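Local coordinates for nicotinate-nucleotide pyrophosphorylase (Francisella tularensis subsp. tularensis, PDB 3TQV) that catalyses the transfer of a phosphoribosyl group to quinolinate with loss of carbon dioxide, giving nicotinate mononucleotide for NAD(+) biosynthesis, at the interface of chains A and B. Sequence-based numbering; all coordinates share one arbitrary frame. Chains: chain A/B, Nicotinate-nucleotide pyrophosphorylase.

Contact 1: the interface of chains A and B. Residues chain A 145-149; chain B 26, 29.
B:Glu29, near the end of helix 16-31, lays its side chain against the backbone of A:Gly147 and A:Arg149 in a homodimer contact of the NadC/ModD family of quinolinate phosphoribosyltransferases. The segment it meets follows closely on the predicted substrate-binding residues A:Thr141, A:Arg142 and A:Lys143 and leads into helix 149-158. At its root, CB of B:Glu29 lies 4.1 Å from CB of A:Arg149. The first torsion places CG in the crowded position between the backbone N and the carbonyl carbon (chi1 77°), and from there the chain runs extended toward chain A. CG packs 3.6 Å from CB of A:Arg149, and the carboxylate carbon CD comes to 3.7 Å from CA of A:Gly147. At the tip the two oxygens part company. OE1 accepts the amide N-H of A:Gly147 at 2.8 Å between OE1 and N, a fairly straight bond (161° at the hydrogen) arriving on the syn side, moderately out of the carboxylate plane. OE2 takes the N-H of A:Arg149, its N 3.0 Å away and well above the same plane (50° out of it). Because A:Arg149 opens helix 149-158, the carboxylate caps this helix from the other subunit, and the helix end may favour its negative charge. The aliphatic part of A:Arg149 crosses the glutamate obliquely; bends at chi2 and chi3 turn its guanidinium back, leaving NH2 5.2 Å from OE1 of B:Glu29, an electrostatic neighbour rather than a salt-bridge partner. One turn earlier on the B helix, OG of B:Ser26 is modelled beside CB of A:Pro146, but too close for the contact to be relied on.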
ATOM      1  N   ILE A 145      -1.980   6.005  -0.876  1.00 24.58           N
ATOM      2  CA  ILE A 145      -2.475   5.180   0.216  1.00 18.76           C
ATOM      3  C   ILE A 145      -2.995   6.039   1.375  1.00 19.62           C
ATOM      4  O   ILE A 145      -2.277   6.907   1.890  1.00 20.01           O
ATOM      5  CB  ILE A 145      -1.396   4.237   0.739  1.00 18.59           C
ATOM      6  CG1 ILE A 145      -0.875   3.369  -0.401  1.00 16.25           C
ATOM      7  CG2 ILE A 145      -1.969   3.369   1.848  1.00 16.98           C
ATOM      8  CD1 ILE A 145      -1.967   2.551  -1.057  1.00 17.61           C
ATOM      9  N   PRO A 146      -4.259   5.805   1.774  1.00 13.04           N
ATOM     10  CA  PRO A 146      -4.854   6.559   2.876  1.00 15.52           C
ATOM     11  C   PRO A 146      -3.868   6.664   4.037  1.00 15.08           C
ATOM     12  O   PRO A 146      -3.382   5.635   4.515  1.00 14.44           O
ATOM     13  CB  PRO A 146      -6.067   5.704   3.245  1.00 13.17           C
ATOM     14  CG  PRO A 146      -6.492   5.154   1.964  1.00 12.22           C
ATOM     15  CD  PRO A 146      -5.236   4.881   1.169  1.00 10.54           C
ATOM     16  N   GLY A 147      -3.563   7.890   4.460  1.00 11.99           N
ATOM     17  CA  GLY A 147      -2.615   8.115   5.537  1.00 10.54           C
ATOM     18  C   GLY A 147      -1.166   8.303   5.093  1.00 12.53           C
ATOM     19  O   GLY A 147      -0.325   8.746   5.881  1.00 12.23           O
ATOM     20  N   PHE A 148      -0.874   7.965   3.838  1.00 22.30           N
ATOM     21  CA  PHE A 148       0.482   8.089   3.303  1.00 21.84           C
ATOM     22  C   PHE A 148       0.576   9.133   2.206  1.00 24.87           C
ATOM     23  O   PHE A 148       1.390   8.999   1.293  1.00 26.08           O
ATOM     24  CB  PHE A 148       0.978   6.760   2.744  1.00 19.53           C
ATOM     25  CG  PHE A 148       1.176   5.702   3.782  1.00 19.60           C
ATOM     26  CD1 PHE A 148       2.445   5.400   4.242  1.00 18.25           C
ATOM     27  CD2 PHE A 148       0.097   4.995   4.282  1.00 14.81           C
ATOM     28  CE1 PHE A 148       2.650   4.416   5.196  1.00 15.50           C
ATOM     29  CE2 PHE A 148       0.282   4.010   5.229  1.00 12.53           C
ATOM     30  CZ  PHE A 148       1.569   3.716   5.693  1.00 13.15           C
ATOM     31  N   ARG A 149      -0.264  10.159   2.301  1.00 14.45           N
ATOM     32  CA  ARG A 149      -0.306  11.220   1.305  1.00 14.78           C
ATOM     33  C   ARG A 149       1.046  11.939   1.206  1.00 18.59           C
ATOM     34  O   ARG A 149       1.678  11.950   0.153  1.00 19.00           O
ATOM     35  CB  ARG A 149      -1.414  12.207   1.653  1.00 18.05           C
ATOM     36  CG  ARG A 149      -1.211  13.575   1.085  1.00 23.89           C
ATOM     37  CD  ARG A 149      -1.574  13.647  -0.389  1.00 22.65           C
ATOM     38  NE  ARG A 149      -3.017  13.575  -0.542  1.00 21.30           N
ATOM     39  CZ  ARG A 149      -3.608  12.618  -1.221  1.00 21.85           C
ATOM     40  NH1 ARG A 149      -2.855  11.709  -1.822  1.00 23.47           N
ATOM     41  NH2 ARG A 149      -4.921  12.582  -1.306  1.00 17.26           N
TER
ATOM     42  N   SER B  26      -7.204  10.215   6.892  1.00 18.12           N
ATOM     43  CA  SER B  26      -7.253  10.282   5.423  1.00 18.42           C
ATOM     44  C   SER B  26      -7.905  11.546   4.906  1.00 21.87           C
ATOM     45  O   SER B  26      -7.519  12.074   3.878  1.00 16.64           O
ATOM     46  CB  SER B  26      -8.064   9.113   4.876  1.00 22.79           C
ATOM     47  OG  SER B  26      -7.213   8.123   4.347  1.00 32.92           O
ATOM     48  N   GLU B  29      -5.441  14.773   5.856  1.00 24.69           N
ATOM     49  CA  GLU B  29      -4.270  14.918   5.013  1.00 21.61           C
ATOM     50  C   GLU B  29      -4.662  15.458   3.646  1.00 25.64           C
ATOM     51  O   GLU B  29      -3.842  16.068   2.949  1.00 24.16           O
ATOM     52  CB  GLU B  29      -3.570  13.569   4.850  1.00 24.18           C
ATOM     53  CG  GLU B  29      -4.253  12.606   3.873  1.00 23.55           C
ATOM     54  CD  GLU B  29      -3.583  11.231   3.799  1.00 22.52           C
ATOM     55  OE1 GLU B  29      -4.231  10.297   3.301  1.00 16.20           O
ATOM     56  OE2 GLU B  29      -2.417  11.077   4.229  1.00 25.52           O
TER

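Contact 2: the interface of chains A and B. Residues chain A 112-113, 116, 145-146, 148; chain B 116, 145-146, 148.
CG anti to the backbone N (chi1 -171°) sends the selenomethionine A:Met116 from helix 100-131 toward B:Ile145 and B:Pro146, and a bend at chi3 (-17°) turns its methyl CE to the pyrrolidine ring, tip to tip. The spacing of CE and the proline is modelled too tightly to be trusted, whereas SE meets the branch methyl CG2 of B:Ile145 at 3.7 Å. The partner selenomethionine B:Met116 shares the first torsion but stays extended, so its CE covers one face of its own B:Phe148 ring, toward the rim, while SE lies 4.1 Å from CG2 of A:Ile145. As modelled, the two copies differ at their methyl ends, a difference that the doubtful position of CE in A:Met116 leaves uncertain. A:Phe113 also packs on B:Pro146: CG of the proline sits over the middle of the aromatic face, 3.5 Å from the centroid, in a CH-pi contact, with CB nearer the CZ tip. Between these flanks the two Phe148 rings meet near the two-fold, CE2 to CE2 at 4.1 Å. CG2 of each Ile145 packs on CE2 of the opposite phenylalanine, in a mostly apolar part of the probable homodimer core. The carbonyls of Pro146 point into the rings' edges, in their planes: O of B:Pro146 lies 3.4 Å from CZ of A:Phe148, and O of A:Pro146 lies 3.3 Å from CE2 of B:Phe148.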
ATOM      1  N   ASN A 112       8.533  -3.435   6.747  1.00 17.81           N
ATOM      2  CA  ASN A 112       7.267  -2.937   6.189  1.00 10.05           C
ATOM      3  C   ASN A 112       7.269  -1.477   5.698  1.00 15.45           C
ATOM      4  O   ASN A 112       6.626  -1.153   4.688  1.00 13.77           O
ATOM      5  CB  ASN A 112       6.088  -3.193   7.140  1.00 12.97           C
ATOM      6  CG  ASN A 112       5.647  -4.657   7.144  1.00 14.95           C
ATOM      7  OD1 ASN A 112       5.970  -5.421   6.235  1.00 10.31           O
ATOM      8  ND2 ASN A 112       4.928  -5.051   8.177  1.00  8.38           N
ATOM      9  N   PHE A 113       7.980  -0.593   6.392  1.00 14.10           N
ATOM     10  CA  PHE A 113       8.081   0.784   5.893  1.00 12.88           C
ATOM     11  C   PHE A 113       9.013   0.950   4.671  1.00 16.21           C
ATOM     12  O   PHE A 113       8.609   1.509   3.642  1.00 18.40           O
ATOM     13  CB  PHE A 113       8.442   1.777   7.008  1.00 12.43           C
ATOM     14  CG  PHE A 113       7.253   2.277   7.796  1.00 13.05           C
ATOM     15  CD1 PHE A 113       7.031   1.844   9.097  1.00 10.48           C
ATOM     16  CD2 PHE A 113       6.358   3.178   7.237  1.00 12.19           C
ATOM     17  CE1 PHE A 113       5.952   2.307   9.824  1.00  8.84           C
ATOM     18  CE2 PHE A 113       5.270   3.645   7.968  1.00 14.84           C
ATOM     19  CZ  PHE A 113       5.063   3.200   9.258  1.00 13.54           C
HETATM   20  N   MSE A 116       7.909  -0.516   1.363  1.00 23.63           N
HETATM   21  CA  MSE A 116       6.775   0.181   0.785  1.00 20.47           C
HETATM   22  C   MSE A 116       7.187   1.487   0.113  1.00 23.95           C
HETATM   23  O   MSE A 116       6.855   1.735  -1.043  1.00 25.24           O
HETATM   24  CB  MSE A 116       5.751   0.487   1.866  1.00 22.73           C
HETATM   25  CG  MSE A 116       4.463   1.016   1.320  1.00 22.36           C
HETATM   26 SE   MSE A 116       3.561   2.219   2.549  1.00 23.16          SE
HETATM   27  CE  MSE A 116       4.495   1.757   4.168  1.00 23.65           C
ATOM     28  N   ILE A 145      -1.980   6.005  -0.876  1.00 24.58           N
ATOM     29  CA  ILE A 145      -2.475   5.180   0.216  1.00 18.76           C
ATOM     30  C   ILE A 145      -2.995   6.039   1.375  1.00 19.62           C
ATOM     31  O   ILE A 145      -2.277   6.907   1.890  1.00 20.01           O
ATOM     32  CB  ILE A 145      -1.396   4.237   0.739  1.00 18.59           C
ATOM     33  CG1 ILE A 145      -0.875   3.369  -0.401  1.00 16.25           C
ATOM     34  CG2 ILE A 145      -1.969   3.369   1.848  1.00 16.98           C
ATOM     35  CD1 ILE A 145      -1.967   2.551  -1.057  1.00 17.61           C
ATOM     36  N   PRO A 146      -4.259   5.805   1.774  1.00 13.04           N
ATOM     37  CA  PRO A 146      -4.854   6.559   2.876  1.00 15.52           C
ATOM     38  C   PRO A 146      -3.868   6.664   4.037  1.00 15.08           C
ATOM     39  O   PRO A 146      -3.382   5.635   4.515  1.00 14.44           O
ATOM     40  CB  PRO A 146      -6.067   5.704   3.245  1.00 13.17           C
ATOM     41  CG  PRO A 146      -6.492   5.154   1.964  1.00 12.22           C
ATOM     42  CD  PRO A 146      -5.236   4.881   1.169  1.00 10.54           C
ATOM     43  N   PHE A 148      -0.874   7.965   3.838  1.00 22.30           N
ATOM     44  CA  PHE A 148       0.482   8.089   3.303  1.00 21.84           C
ATOM     45  C   PHE A 148       0.576   9.133   2.206  1.00 24.87           C
ATOM     46  O   PHE A 148       1.390   8.999   1.293  1.00 26.08           O
ATOM     47  CB  PHE A 148       0.978   6.760   2.744  1.00 19.53           C
ATOM     48  CG  PHE A 148       1.176   5.702   3.782  1.00 19.60           C
ATOM     49  CD1 PHE A 148       2.445   5.400   4.242  1.00 18.25           C
ATOM     50  CD2 PHE A 148       0.097   4.995   4.282  1.00 14.81           C
ATOM     51  CE1 PHE A 148       2.650   4.416   5.196  1.00 15.50           C
ATOM     52  CE2 PHE A 148       0.282   4.010   5.229  1.00 12.53           C
ATOM     53  CZ  PHE A 148       1.569   3.716   5.693  1.00 13.15           C
TER
HETATM   54  N   MSE B 116      -7.736   0.085  -3.015  1.00 24.81           N
HETATM   55  CA  MSE B 116      -6.671  -0.563  -2.307  1.00 23.89           C
HETATM   56  C   MSE B 116      -7.123  -1.916  -1.793  1.00 26.94           C
HETATM   57  O   MSE B 116      -6.560  -2.954  -2.156  1.00 26.74           O
HETATM   58  CB  MSE B 116      -6.239   0.321  -1.151  1.00 24.80           C
HETATM   59  CG  MSE B 116      -5.000  -0.167  -0.463  1.00 23.39           C
HETATM   60 SE   MSE B 116      -4.910   0.557   1.319  1.00 23.00          SE
HETATM   61  CE  MSE B 116      -3.557  -0.650   2.032  1.00 22.07           C
ATOM     62  N   ILE B 145       0.849  -3.218   4.833  1.00 11.12           N
ATOM     63  CA  ILE B 145       1.026  -1.762   4.825  1.00 12.74           C
ATOM     64  C   ILE B 145       0.791  -1.185   6.224  1.00  8.34           C
ATOM     65  O   ILE B 145      -0.261  -1.396   6.817  1.00 11.09           O
ATOM     66  CB  ILE B 145       0.079  -1.040   3.858  1.00  6.66           C
ATOM     67  CG1 ILE B 145       0.040  -1.760   2.509  1.00  8.21           C
ATOM     68  CG2 ILE B 145       0.532   0.424   3.707  1.00  4.32           C
ATOM     69  CD1 ILE B 145       1.432  -2.018   1.921  1.00  7.56           C
ATOM     70  N   PRO B 146       1.773  -0.453   6.754  1.00  8.15           N
ATOM     71  CA  PRO B 146       1.626  -0.005   8.132  1.00 14.61           C
ATOM     72  C   PRO B 146       0.278   0.673   8.380  1.00 15.83           C
ATOM     73  O   PRO B 146      -0.162   1.489   7.567  1.00 12.57           O
ATOM     74  CB  PRO B 146       2.789   0.973   8.282  1.00 10.16           C
ATOM     75  CG  PRO B 146       3.869   0.341   7.445  1.00 11.67           C
ATOM     76  CD  PRO B 146       3.117  -0.166   6.229  1.00  8.94           C
ATOM     77  N   PHE B 148      -2.527  -0.767   8.418  1.00 10.69           N
ATOM     78  CA  PHE B 148      -3.545  -1.480   7.660  1.00 13.22           C
ATOM     79  C   PHE B 148      -3.420  -2.963   7.917  1.00 12.70           C
ATOM     80  O   PHE B 148      -3.715  -3.765   7.030  1.00 13.45           O
ATOM     81  CB  PHE B 148      -3.377  -1.234   6.158  1.00 10.09           C
ATOM     82  CG  PHE B 148      -3.864   0.105   5.709  1.00 10.47           C
ATOM     83  CD1 PHE B 148      -5.120   0.235   5.129  1.00 13.17           C
ATOM     84  CD2 PHE B 148      -3.066   1.233   5.866  1.00  7.12           C
ATOM     85  CE1 PHE B 148      -5.603   1.471   4.725  1.00 10.06           C
ATOM     86  CE2 PHE B 148      -3.514   2.486   5.453  1.00  8.60           C
ATOM     87  CZ  PHE B 148      -4.801   2.610   4.869  1.00 10.07           C
TER

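Contact 1 and contact 2 lie about 9 Å apart, measured between the centres of their C-alpha atoms, and share A:Ile145, A:Pro146 and A:Phe148. One short segment therefore serves both: its backbone amides and the start of helix 149-158 face helix 16-31 of chain B in contact 1, while its side chains enter the apolar centre of contact 2 beside helix 100-131. The two-fold repeats contact 1 with the chains exchanged. Polar capping next to a hydrophobic core fits a stable homodimer, the unit from which the hexamer is built, and could tie the segment's conformation to subunit pairing.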